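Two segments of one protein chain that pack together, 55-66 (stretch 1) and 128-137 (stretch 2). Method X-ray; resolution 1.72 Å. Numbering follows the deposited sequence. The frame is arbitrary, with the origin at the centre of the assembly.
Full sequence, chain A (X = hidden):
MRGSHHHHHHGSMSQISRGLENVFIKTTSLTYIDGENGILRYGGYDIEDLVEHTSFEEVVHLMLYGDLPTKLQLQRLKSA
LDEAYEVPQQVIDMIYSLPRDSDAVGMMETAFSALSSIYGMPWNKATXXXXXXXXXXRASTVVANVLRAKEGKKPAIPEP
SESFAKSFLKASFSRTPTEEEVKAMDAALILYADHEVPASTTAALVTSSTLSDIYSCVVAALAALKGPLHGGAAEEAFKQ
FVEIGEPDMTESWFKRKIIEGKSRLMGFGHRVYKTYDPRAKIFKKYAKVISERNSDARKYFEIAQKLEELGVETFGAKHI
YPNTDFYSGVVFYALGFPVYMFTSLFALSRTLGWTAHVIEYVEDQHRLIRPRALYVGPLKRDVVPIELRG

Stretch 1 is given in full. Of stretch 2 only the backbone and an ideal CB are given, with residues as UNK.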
# COMPACT_ATOMS: atom_id res chain seq x y z
N SER A 55 28.81 -4.56 8.51
CA SER A 55 27.82 -5.62 8.75
C SER A 55 26.47 -4.95 8.50
O SER A 55 26.35 -3.73 8.44
CB SER A 55 27.84 -6.13 10.17
OG SER A 55 27.50 -5.09 11.08
N PHE A 56 25.45 -5.75 8.34
CA PHE A 56 24.13 -5.19 8.10
C PHE A 56 23.69 -4.29 9.26
O PHE A 56 23.18 -3.20 9.04
CB PHE A 56 23.11 -6.29 7.84
CG PHE A 56 21.73 -5.76 7.45
CD1 PHE A 56 21.59 -4.94 6.38
CD2 PHE A 56 20.60 -6.11 8.18
CE1 PHE A 56 20.35 -4.49 5.98
CE2 PHE A 56 19.37 -5.66 7.82
CZ PHE A 56 19.23 -4.81 6.70
N GLU A 57 23.92 -4.73 10.51
CA GLU A 57 23.55 -3.88 11.68
C GLU A 57 24.19 -2.51 11.63
O GLU A 57 23.56 -1.49 11.88
CB GLU A 57 23.94 -4.54 13.00
CG GLU A 57 23.17 -5.84 13.27
CD GLU A 57 23.88 -7.15 12.87
OE1 GLU A 57 24.51 -7.21 11.79
OE2 GLU A 57 23.71 -8.17 13.59
N GLU A 58 25.46 -2.48 11.25
CA GLU A 58 26.14 -1.22 11.06
C GLU A 58 25.59 -0.36 9.95
O GLU A 58 25.49 0.82 10.11
CB GLU A 58 27.67 -1.43 10.90
CG GLU A 58 28.36 -1.90 12.18
CD GLU A 58 29.82 -2.37 11.95
OE1 GLU A 58 30.76 -1.58 12.27
OE2 GLU A 58 30.04 -3.48 11.36
N VAL A 59 25.17 -0.99 8.85
CA VAL A 59 24.56 -0.26 7.79
C VAL A 59 23.12 0.21 8.16
O VAL A 59 22.71 1.28 7.75
CB VAL A 59 24.60 -1.11 6.46
CG1 VAL A 59 23.76 -0.46 5.39
CG2 VAL A 59 26.01 -1.27 5.95
N VAL A 60 22.39 -0.57 8.95
CA VAL A 60 21.12 -0.08 9.49
C VAL A 60 21.33 1.24 10.26
O VAL A 60 20.68 2.22 10.03
CB VAL A 60 20.54 -1.13 10.43
CG1 VAL A 60 19.33 -0.58 11.16
CG2 VAL A 60 20.09 -2.38 9.63
N HIS A 61 22.36 1.25 11.13
CA HIS A 61 22.70 2.48 11.88
C HIS A 61 23.10 3.62 10.97
O HIS A 61 22.64 4.74 11.14
CB HIS A 61 23.76 2.14 12.95
CG HIS A 61 23.96 3.22 13.95
ND1 HIS A 61 24.54 4.43 13.65
CD2 HIS A 61 23.50 3.33 15.23
CE1 HIS A 61 24.49 5.22 14.71
NE2 HIS A 61 23.85 4.58 15.67
N LEU A 62 23.89 3.36 9.94
CA LEU A 62 24.26 4.38 8.97
C LEU A 62 23.11 4.99 8.24
O LEU A 62 23.05 6.20 8.07
CB LEU A 62 25.27 3.75 7.97
CG LEU A 62 25.68 4.56 6.77
CD1 LEU A 62 26.48 5.76 7.27
CD2 LEU A 62 26.49 3.63 5.83
N MET A 63 22.19 4.16 7.75
CA MET A 63 21.04 4.66 7.04
C MET A 63 20.05 5.41 7.90
O MET A 63 19.47 6.37 7.47
CB MET A 63 20.34 3.52 6.33
CG MET A 63 21.21 2.91 5.27
SD MET A 63 20.20 2.78 3.78
CE MET A 63 21.19 3.84 2.72
N LEU A 64 19.87 4.98 9.11
CA LEU A 64 18.89 5.61 10.02
C LEU A 64 19.47 6.82 10.77
O LEU A 64 18.75 7.71 11.08
CB LEU A 64 18.35 4.59 11.00
CG LEU A 64 17.49 3.53 10.37
CD1 LEU A 64 17.06 2.61 11.47
CD2 LEU A 64 16.29 4.08 9.67
N TYR A 65 20.75 6.79 11.10
CA TYR A 65 21.35 7.83 11.95
C TYR A 65 22.42 8.65 11.25
O TYR A 65 22.82 9.67 11.81
CB TYR A 65 21.94 7.26 13.20
CG TYR A 65 20.95 6.64 14.11
CD1 TYR A 65 20.60 5.33 13.96
CD2 TYR A 65 20.32 7.35 15.13
CE1 TYR A 65 19.66 4.74 14.75
CE2 TYR A 65 19.38 6.70 15.98
CZ TYR A 65 19.04 5.40 15.77
OH TYR A 65 18.13 4.58 16.51
N GLY A 66 22.88 8.23 10.08
CA GLY A 66 23.79 9.06 9.27
C GLY A 66 25.27 8.78 9.44
O GLY A 66 26.06 9.38 8.70
N UNK A 128 11.13 7.68 15.79
CA UNK A 128 10.99 7.16 14.40
C UNK A 128 12.07 6.08 14.09
O UNK A 128 11.77 4.98 13.54
CB UNK A 128 11.10 8.31 13.40
N UNK A 129 13.32 6.31 14.48
CA UNK A 129 14.40 5.44 14.12
C UNK A 129 14.33 4.17 14.93
O UNK A 129 14.53 3.12 14.39
CB UNK A 129 15.75 6.14 14.32
N UNK A 130 13.97 4.27 16.23
CA UNK A 130 13.76 3.09 17.04
C UNK A 130 12.62 2.23 16.43
O UNK A 130 12.70 0.99 16.48
CB UNK A 130 13.44 3.49 18.48
N UNK A 131 11.53 2.86 16.01
CA UNK A 131 10.41 2.12 15.36
C UNK A 131 10.87 1.42 14.08
O UNK A 131 10.48 0.32 13.84
CB UNK A 131 9.26 3.07 15.03
N UNK A 132 11.74 2.06 13.29
CA UNK A 132 12.28 1.43 12.08
C UNK A 132 13.18 0.21 12.37
O UNK A 132 13.13 -0.83 11.68
CB UNK A 132 13.07 2.47 11.28
N UNK A 133 14.00 0.33 13.43
CA UNK A 133 14.86 -0.80 13.86
C UNK A 133 14.04 -2.01 14.22
O UNK A 133 14.34 -3.12 13.81
CB UNK A 133 15.73 -0.40 15.06
N UNK A 134 12.96 -1.76 14.96
CA UNK A 134 12.10 -2.87 15.36
C UNK A 134 11.40 -3.48 14.10
O UNK A 134 11.19 -4.68 14.01
CB UNK A 134 11.07 -2.39 16.38
N UNK A 135 11.02 -2.64 13.17
CA UNK A 135 10.38 -3.14 11.94
C UNK A 135 11.34 -4.04 11.14
O UNK A 135 10.93 -5.04 10.58
CB UNK A 135 9.92 -1.97 11.07
N UNK A 136 12.60 -3.65 11.02
CA UNK A 136 13.61 -4.44 10.29
C UNK A 136 13.78 -5.82 10.92
O UNK A 136 13.80 -6.85 10.23
CB UNK A 136 14.95 -3.71 10.27
N UNK A 137 13.86 -5.87 12.24
CA UNK A 137 13.80 -7.16 12.92
C UNK A 137 12.62 -8.01 12.64
O UNK A 137 12.70 -9.25 12.41
CB UNK A 137 13.86 -6.94 14.43

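Two helices run close to antiparallel, 147° between their N-to-C directions, with axes 10.4 Å apart at closest approach. The stretch 1 helix offers Phe56, Val60 and Leu64 one turn apart, with Tyr65 beside the last.

Position 128 has helical angles and nothing of stretch 1 within 5.5 Å of its CB, so this contact sets no preference. It is Asn128, its amide hydrogen-bonded elsewhere in the structure.

Position 129 is richer. Its CB points toward stretch 1, where the backbones come close: its CA lies 6.1 Å from the CA of Leu64. Nearby are the Tyr65 ring and, near the end of the helix, the carbonyl of Leu64, which accepts no backbone bond within the stretch. A long side chain with a donor would suit, lysine, arginine or glutamine; a plain aliphatic could cover the ring but would give the oxygen no donor from this position. The residue is Arg129. Its NE gives a weak hydrogen bond to Leu64 O at 2.8 Å, the angle at the hydrogen being 127°, while its CD sits over one face of the Tyr65 ring, 4.0 Å from the centroid, a CH-pi contact.

At 130 the CB points away, 5.2 Å from Tyr65 OH, so many polar residues would do. Asp130 turns its end back, bringing OD1 to 3.6 Å from Tyr65 OH, near but not a hydrogen bond.

Position 131 is out of reach and unconstrained from here; it holds Asn131.

At 132 the CB points toward stretch 1 and already lies 3.9 Å from Leu64 CD2. The leucine fills the space ahead, so a small residue is the natural choice. Ala132 makes the contact with its methyl alone, CB to Leu64 CD2 at 4.0 Å.

Position 133 points sideways, 4.9 Å from its CB to Leu64 CD1 and 5.3 Å to Val60 CG1: room for an apolar branch, as in valine, isoleucine or leucine. Val133, with chi1 in t, places CG2 3.7 Å from Leu64 CD1 and 4.3 Å from Val60 CG1, touching two successive turns.

Positions 134 and 135 are out of reach, and stretch 1 has no say in Lys134 or Leu135.

Position 136 points toward stretch 1, 5.3 Å from its CB to Val60 CG2 and 5.4 Å to Phe56 CE2. A medium aliphatic could reach the ring. Val136, also t, does so with CG1, 4.0 Å from Phe56 CE2.

Position 137 is again out of reach; it is Ala137.

Stretch 2 (128-137) NRDNAVKLVA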
# COMPACT_ATOMS: atom_id res chain seq x y z
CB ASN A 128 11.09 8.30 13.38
CG ASN A 128 9.89 9.21 13.33
OD1 ASN A 128 8.74 8.80 13.65
ND2 ASN A 128 10.11 10.45 12.91
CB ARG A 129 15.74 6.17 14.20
CG ARG A 129 15.86 7.28 13.20
CD ARG A 129 17.02 8.25 13.56
NE ARG A 129 17.07 9.32 12.58
CZ ARG A 129 16.17 10.28 12.50
NH1 ARG A 129 15.15 10.37 13.39
NH2 ARG A 129 16.21 11.11 11.52
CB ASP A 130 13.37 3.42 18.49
CG ASP A 130 14.52 4.10 19.34
OD1 ASP A 130 15.74 3.98 19.07
OD2 ASP A 130 14.15 4.77 20.34
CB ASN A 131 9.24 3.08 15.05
CG ASN A 131 8.56 3.63 16.35
OD1 ASN A 131 7.89 4.67 16.33
ND2 ASN A 131 8.74 2.93 17.42
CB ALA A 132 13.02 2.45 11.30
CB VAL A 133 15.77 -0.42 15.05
CG1 VAL A 133 16.45 -1.66 15.66
CG2 VAL A 133 16.86 0.52 14.55
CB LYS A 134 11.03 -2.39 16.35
CG LYS A 134 11.58 -2.18 17.80
CD LYS A 134 10.49 -1.84 18.79
CE LYS A 134 10.16 -0.35 18.77
NZ LYS A 134 9.00 -0.12 19.66
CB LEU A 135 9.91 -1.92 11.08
CG LEU A 135 9.16 -2.27 9.76
CD1 LEU A 135 8.23 -1.13 9.35
CD2 LEU A 135 10.12 -2.55 8.60
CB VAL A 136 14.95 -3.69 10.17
CG1 VAL A 136 16.01 -4.65 9.66
CG2 VAL A 136 14.75 -2.52 9.20
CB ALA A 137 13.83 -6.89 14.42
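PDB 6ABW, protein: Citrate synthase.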